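Local structure of Lin0012 protein (Listeria innocua, 3K17) at the interface of chains A and B and the interface of chains C and A. The protein probably acts as a phosphomevalonate kinase of the GHMP kinase family, using ATP to phosphorylate phosphomevalonate in the mevalonate route to isoprenoids. Numbering follows the deposited sequence. Chains: chain A/B/C, Lin0012 protein.

Contact 1: the interface of chains A and B. Residues chain A 198-199; chain B 48, 61.
An interchain salt bridge between two loops joins A:Glu198 to B:Arg48, with a proline contact packed beside it. The arginine turns the side of its guanidinium, NE and one terminal amino group, towards a single carboxylate oxygen. NH2 of B:Arg48 gives a hydrogen bond of 3.0 Å to OE1 of A:Glu198, and NE of the same arginine reaches that oxygen at 3.1 Å. OE1 lies close to the guanidinium plane and takes the NH2 bond on its syn lone pair, whereas NE comes from the syn side but 25° out of the carboxylate plane. Both bonds end on OE1, with the two planes 63° apart, unlike the flat pairing of two nitrogens with two oxygens. OE2 of A:Glu198 sits 3.3 Å from NE of B:Arg48, probably adding to the electrostatic attraction. A bend at chi2 (-70°) swings the arginine chain round, and its aliphatic part then crosses the proline ring at about a right angle: CD of A:Pro199 is 3.7 Å from CG of B:Arg48. Arginine suits the place because it offers methylene carbon to the ring and charge to the acid. Further along the same rim of the ring, CB of B:Ser61 lies 4.0 Å from CB of A:Pro199, a small side chain lying close to the rigid ring. A:Glu198 and A:Pro199 follow helix 192-197 and lead towards strand 204-208, while B:Arg48 sits in the turn between strands 37-45 and 50-52, with B:Ser61 in the loop beyond.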
# COMPACT_ATOMS: atom_id res chain seq x y z
N GLU A 198 13.99 15.20 3.44
CA GLU A 198 12.61 14.79 3.65
C GLU A 198 12.36 13.36 3.19
O GLU A 198 12.92 12.92 2.20
CB GLU A 198 11.68 15.73 2.89
CG GLU A 198 10.21 15.57 3.23
CD GLU A 198 9.89 16.04 4.64
OE1 GLU A 198 10.67 16.85 5.19
OE2 GLU A 198 8.86 15.61 5.19
N PRO A 199 11.51 12.62 3.92
CA PRO A 199 11.22 11.25 3.50
C PRO A 199 10.25 11.37 2.33
O PRO A 199 9.30 12.13 2.39
CB PRO A 199 10.53 10.64 4.72
CG PRO A 199 11.11 11.42 5.86
CD PRO A 199 11.09 12.83 5.31
N ARG B 48 12.43 13.83 11.27
CA ARG B 48 11.24 13.00 11.15
C ARG B 48 11.56 11.60 11.64
O ARG B 48 12.73 11.21 11.71
CB ARG B 48 10.80 12.86 9.68
CG ARG B 48 10.97 14.08 8.80
CD ARG B 48 10.00 15.18 9.17
NE ARG B 48 10.09 16.29 8.23
CZ ARG B 48 9.71 17.53 8.50
NH1 ARG B 48 9.21 17.81 9.70
NH2 ARG B 48 9.84 18.48 7.59
N SER B 61 8.26 6.54 7.30
CA SER B 61 8.18 7.57 8.33
C SER B 61 6.75 7.56 8.83
O SER B 61 5.84 7.06 8.16
CB SER B 61 8.53 8.93 7.73
OG SER B 61 8.50 9.95 8.71

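Contact 2: the interface of chains A and B. Residues chain A 204-206; chain B 55-58, 75.
A:Gln204 reaches the backbone of B:Asn58 because its CG stands opposite the backbone N (chi1 -166°) and the chain then bends at chi2 (43°), presenting the amide to the partner main chain. NE2 of A:Gln204 donates to the carbonyl O of B:Asn58 at 2.8 Å, close to its own amide plane. OE1 of A:Gln204 accepts from N of B:Asn58 at 3.1 Å, in the carbonyl plane and on a lone pair. Glutamine fits here because one flat group both gives and takes, reading the N and O of one residue. The backbone N of A:Ile205 also donates to OE1 of A:Gln204, at 2.7 Å, so that bonds to both ends of the amide fix its rotation. Next along, the main chains meet directly: N of B:Glu57 bonds to O of A:Ile205 at 2.9 Å, and A:Glu206 pairs with B:Tyr56 in a short antiparallel bridge beside strand 204-208. The ring of B:Tyr56 serves both neighbours. CG of A:Gln204 meets it at the edge, with the amide plane steeply turned to the ring. CG of A:Glu206 lies over its face, 3.4 Å from CE1 of B:Tyr56, in a CH-pi contact. The glutamate runs alongside the tyrosine in the same direction, its carboxylate tilted 24° from the ring. A water closes the far end, 2.7 Å from OE1 of A:Glu206 and 2.7 Å from the phenol OH of B:Tyr56.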
# COMPACT_ATOMS: atom_id res chain seq x y z
N GLN A 204 10.00 3.33 -2.89
CA GLN A 204 10.62 2.16 -2.30
C GLN A 204 11.49 1.49 -3.33
O GLN A 204 11.13 1.40 -4.50
CB GLN A 204 9.59 1.18 -1.75
CG GLN A 204 10.20 0.12 -0.83
CD GLN A 204 11.22 0.71 0.13
OE1 GLN A 204 12.38 0.95 -0.23
NE2 GLN A 204 10.79 0.97 1.36
N ILE A 205 12.65 1.04 -2.88
CA ILE A 205 13.61 0.34 -3.73
C ILE A 205 14.02 -0.90 -2.95
O ILE A 205 14.78 -0.82 -1.97
CB ILE A 205 14.84 1.22 -4.03
CG1 ILE A 205 14.38 2.53 -4.70
CG2 ILE A 205 15.78 0.50 -4.96
CD1 ILE A 205 15.49 3.55 -4.89
N GLU A 206 13.50 -2.05 -3.37
CA GLU A 206 13.79 -3.30 -2.70
C GLU A 206 14.80 -4.13 -3.46
O GLU A 206 14.61 -4.42 -4.65
CB GLU A 206 12.50 -4.12 -2.54
CG GLU A 206 12.64 -5.31 -1.61
CD GLU A 206 11.54 -6.35 -1.81
OE1 GLU A 206 10.42 -5.99 -2.25
OE2 GLU A 206 11.79 -7.54 -1.51
N HIS B 55 16.71 -4.92 3.39
CA HIS B 55 16.66 -4.87 1.93
C HIS B 55 15.82 -3.77 1.28
O HIS B 55 15.52 -3.83 0.09
CB HIS B 55 16.23 -6.23 1.39
CG HIS B 55 17.18 -7.34 1.72
ND1 HIS B 55 18.37 -7.52 1.05
CD2 HIS B 55 17.15 -8.28 2.70
CE1 HIS B 55 19.03 -8.53 1.59
NE2 HIS B 55 18.31 -9.00 2.60
N TYR B 56 15.46 -2.76 2.06
CA TYR B 56 14.66 -1.65 1.55
C TYR B 56 15.48 -0.38 1.67
O TYR B 56 15.82 0.06 2.77
CB TYR B 56 13.36 -1.58 2.34
CG TYR B 56 12.52 -2.83 2.14
CD1 TYR B 56 11.49 -2.86 1.20
CD2 TYR B 56 12.81 -4.00 2.84
CE1 TYR B 56 10.76 -4.03 0.96
CE2 TYR B 56 12.10 -5.19 2.60
CZ TYR B 56 11.08 -5.19 1.66
OH TYR B 56 10.36 -6.35 1.45
N GLU B 57 15.79 0.21 0.52
CA GLU B 57 16.62 1.40 0.44
C GLU B 57 15.96 2.72 0.82
O GLU B 57 16.63 3.75 0.88
CB GLU B 57 17.22 1.49 -0.96
CG GLU B 57 18.12 0.31 -1.27
CD GLU B 57 19.34 0.26 -0.36
OE1 GLU B 57 19.91 -0.84 -0.18
OE2 GLU B 57 19.74 1.32 0.17
N ASN B 58 14.66 2.69 1.07
CA ASN B 58 13.93 3.88 1.48
C ASN B 58 13.25 3.52 2.80
O ASN B 58 12.58 2.50 2.90
CB ASN B 58 12.86 4.26 0.44
CG ASN B 58 12.33 5.67 0.64
OD1 ASN B 58 11.13 5.92 0.50
ND2 ASN B 58 13.22 6.60 0.95
N TRP B 75 7.21 -5.00 7.31
CA TRP B 75 7.26 -4.00 8.38
C TRP B 75 6.50 -4.42 9.63
O TRP B 75 6.66 -3.82 10.68
CB TRP B 75 6.64 -2.68 7.91
CG TRP B 75 7.31 -2.02 6.75
CD1 TRP B 75 6.86 -1.96 5.47
CD2 TRP B 75 8.56 -1.33 6.77
NE1 TRP B 75 7.75 -1.28 4.68
CE2 TRP B 75 8.81 -0.88 5.46
CE3 TRP B 75 9.50 -1.06 7.77
CZ2 TRP B 75 9.96 -0.17 5.11
CZ3 TRP B 75 10.65 -0.34 7.43
CH2 TRP B 75 10.87 0.10 6.11
O HOH W 1 8.44 -6.58 -0.45

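Contact 3: the interface of chains C and A. Residues chain C 76, 154-155; chain A 185.
The imidazole of A:His185 presents its edge to the end of a helix in chain C, while C:Thr76 leans over its rim from one side of the ring plane. In plane at the edge lie a water and the carbonyl O of C:Val154; that oxygen is 3.7 Å from ring carbon CD2 of A:His185. The methyl CG2 of C:Thr76 is above the plane but displaced outwards, 3.4 Å from CE1 of A:His185, and the two side chains cross at about a right angle. CA of C:Val155 approaches from the same side of the plane, 4.0 Å from NE2 of A:His185. Threonine suits the position because it can turn a methyl to the ring and keep its hydroxyl elsewhere: CG2 is the branch opposite the backbone N, with OG1 beside that N (chi1 -48°). Histidine combines C-H edges with a ring nitrogen that can bond to water. Helix 180-187 of chain A thus lays its ring against the start of helix 76-91 and the last turn of helix 141-156 in chain C. Near the end of that helix a water joins the two chains: it is 2.6 Å from O of C:Val155 and 2.8 Å from NE2 of A:His185, the latter link nearly straight at 171°.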
# COMPACT_ATOMS: atom_id res chain seq x y z
N THR C 76 -5.62 21.73 -4.33
CA THR C 76 -4.33 21.84 -4.99
C THR C 76 -3.92 23.17 -5.60
O THR C 76 -2.87 23.70 -5.24
CB THR C 76 -4.15 20.72 -6.03
OG1 THR C 76 -4.51 19.46 -5.44
CG2 THR C 76 -2.70 20.62 -6.46
N VAL C 154 3.05 23.74 -12.44
CA VAL C 154 3.37 22.45 -11.82
C VAL C 154 2.10 21.71 -11.38
O VAL C 154 2.09 20.49 -11.30
CB VAL C 154 4.36 22.59 -10.64
CG1 VAL C 154 5.67 23.22 -11.14
CG2 VAL C 154 3.76 23.41 -9.52
N VAL C 155 1.02 22.44 -11.09
CA VAL C 155 -0.21 21.75 -10.69
C VAL C 155 -0.94 21.22 -11.92
O VAL C 155 -1.35 20.06 -11.97
CB VAL C 155 -1.17 22.68 -9.90
CG1 VAL C 155 -2.48 21.95 -9.63
CG2 VAL C 155 -0.52 23.09 -8.59
N HIS A 185 4.86 19.23 -7.32
CA HIS A 185 4.30 20.40 -6.68
C HIS A 185 5.36 21.11 -5.85
O HIS A 185 5.48 22.34 -5.90
CB HIS A 185 3.13 20.02 -5.77
CG HIS A 185 1.93 19.49 -6.49
ND1 HIS A 185 0.86 18.92 -5.84
CD2 HIS A 185 1.64 19.46 -7.81
CE1 HIS A 185 -0.04 18.54 -6.73
NE2 HIS A 185 0.41 18.86 -7.94
O HOH W 2 -0.96 18.12 -10.24

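Contact 4: the interface of chains C and A. Residues chain C 84, 87; chain A 188-189.
The polar part of the contact includes a hydrogen bond from the hydroxyl of C:Thr87 to the main-chain carbonyl of A:Tyr189. OG1 of C:Thr87 lies 2.8 Å from O of A:Tyr189, in the carbonyl plane and on a lone pair, with a C=O...donor angle of 132°. The threonine suits a helix surface facing a loop: its short branch carries a donor while its methyl flanks the same acceptor, CG2 of C:Thr87 being 3.5 Å from O of A:Tyr189. With chi1 at -69°, OG1 sits beside the threonine's own backbone N and opposite its carbonyl carbon, the direction that meets the loop. The remaining contacts are van der Waals in kind. They use the CB of the tyrosine more than its ring: CB of A:Tyr189 rests 3.9 Å from CA of C:Ile84 and 4.1 Å from CB of C:Thr87. The two residues, three apart on helix 76-91, face the same way, and this methylene rests over the gap between them. Isoleucine adds bulk without polarity, and its CG1 lies 3.9 Å from O of A:Ala188, whose small side chain probably helps the loop backbone come near the helix. CG of A:Tyr189 lies between its backbone N and carbonyl carbon (chi1 69°), which puts ring atom CD1 4.0 Å from OG1 of C:Thr87.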
# COMPACT_ATOMS: atom_id res chain seq x y z
N ILE C 84 3.81 28.69 -2.57
CA ILE C 84 4.83 29.42 -3.29
C ILE C 84 4.90 30.88 -2.81
O ILE C 84 5.98 31.45 -2.72
CB ILE C 84 4.58 29.38 -4.81
CG1 ILE C 84 5.81 29.89 -5.56
CG2 ILE C 84 3.37 30.24 -5.16
CD1 ILE C 84 5.69 29.79 -7.07
N THR C 87 6.81 30.83 0.45
CA THR C 87 8.24 30.64 0.25
C THR C 87 8.87 31.93 -0.29
O THR C 87 10.00 32.27 0.06
CB THR C 87 8.52 29.49 -0.74
OG1 THR C 87 8.16 28.25 -0.12
CG2 THR C 87 10.00 29.45 -1.13
N ALA A 188 8.37 23.71 -6.97
CA ALA A 188 8.18 25.15 -7.06
C ALA A 188 8.39 25.93 -5.77
O ALA A 188 8.60 27.15 -5.82
CB ALA A 188 6.79 25.43 -7.60
N TYR A 189 8.33 25.27 -4.62
CA TYR A 189 8.47 26.00 -3.37
C TYR A 189 9.36 25.42 -2.28
O TYR A 189 9.44 25.98 -1.19
CB TYR A 189 7.08 26.30 -2.80
CG TYR A 189 6.31 25.09 -2.29
CD1 TYR A 189 6.37 24.71 -0.94
CD2 TYR A 189 5.48 24.36 -3.14
CE1 TYR A 189 5.63 23.63 -0.46
CE2 TYR A 189 4.73 23.28 -2.67
CZ TYR A 189 4.80 22.92 -1.32
OH TYR A 189 4.04 21.88 -0.85

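Chain A meets two neighbours through one stretch, from helix 180-187 to strand 204-208. Contacts 3 and 4, about 10 Å apart between C-alpha centres, belong to the two-fold interface with chain C and share its helix 76-91; each recurs with the chains exchanged. Contacts 1 and 2, about 14 Å apart, belong to the A-B interface, which is not an exact two-fold. Between C-alpha centres contact 1 is about 21 Å from contact 3 and 19 Å from contact 4. The deposited assembly holds four copies, but the structure alone does not show whether either interface persists in solution.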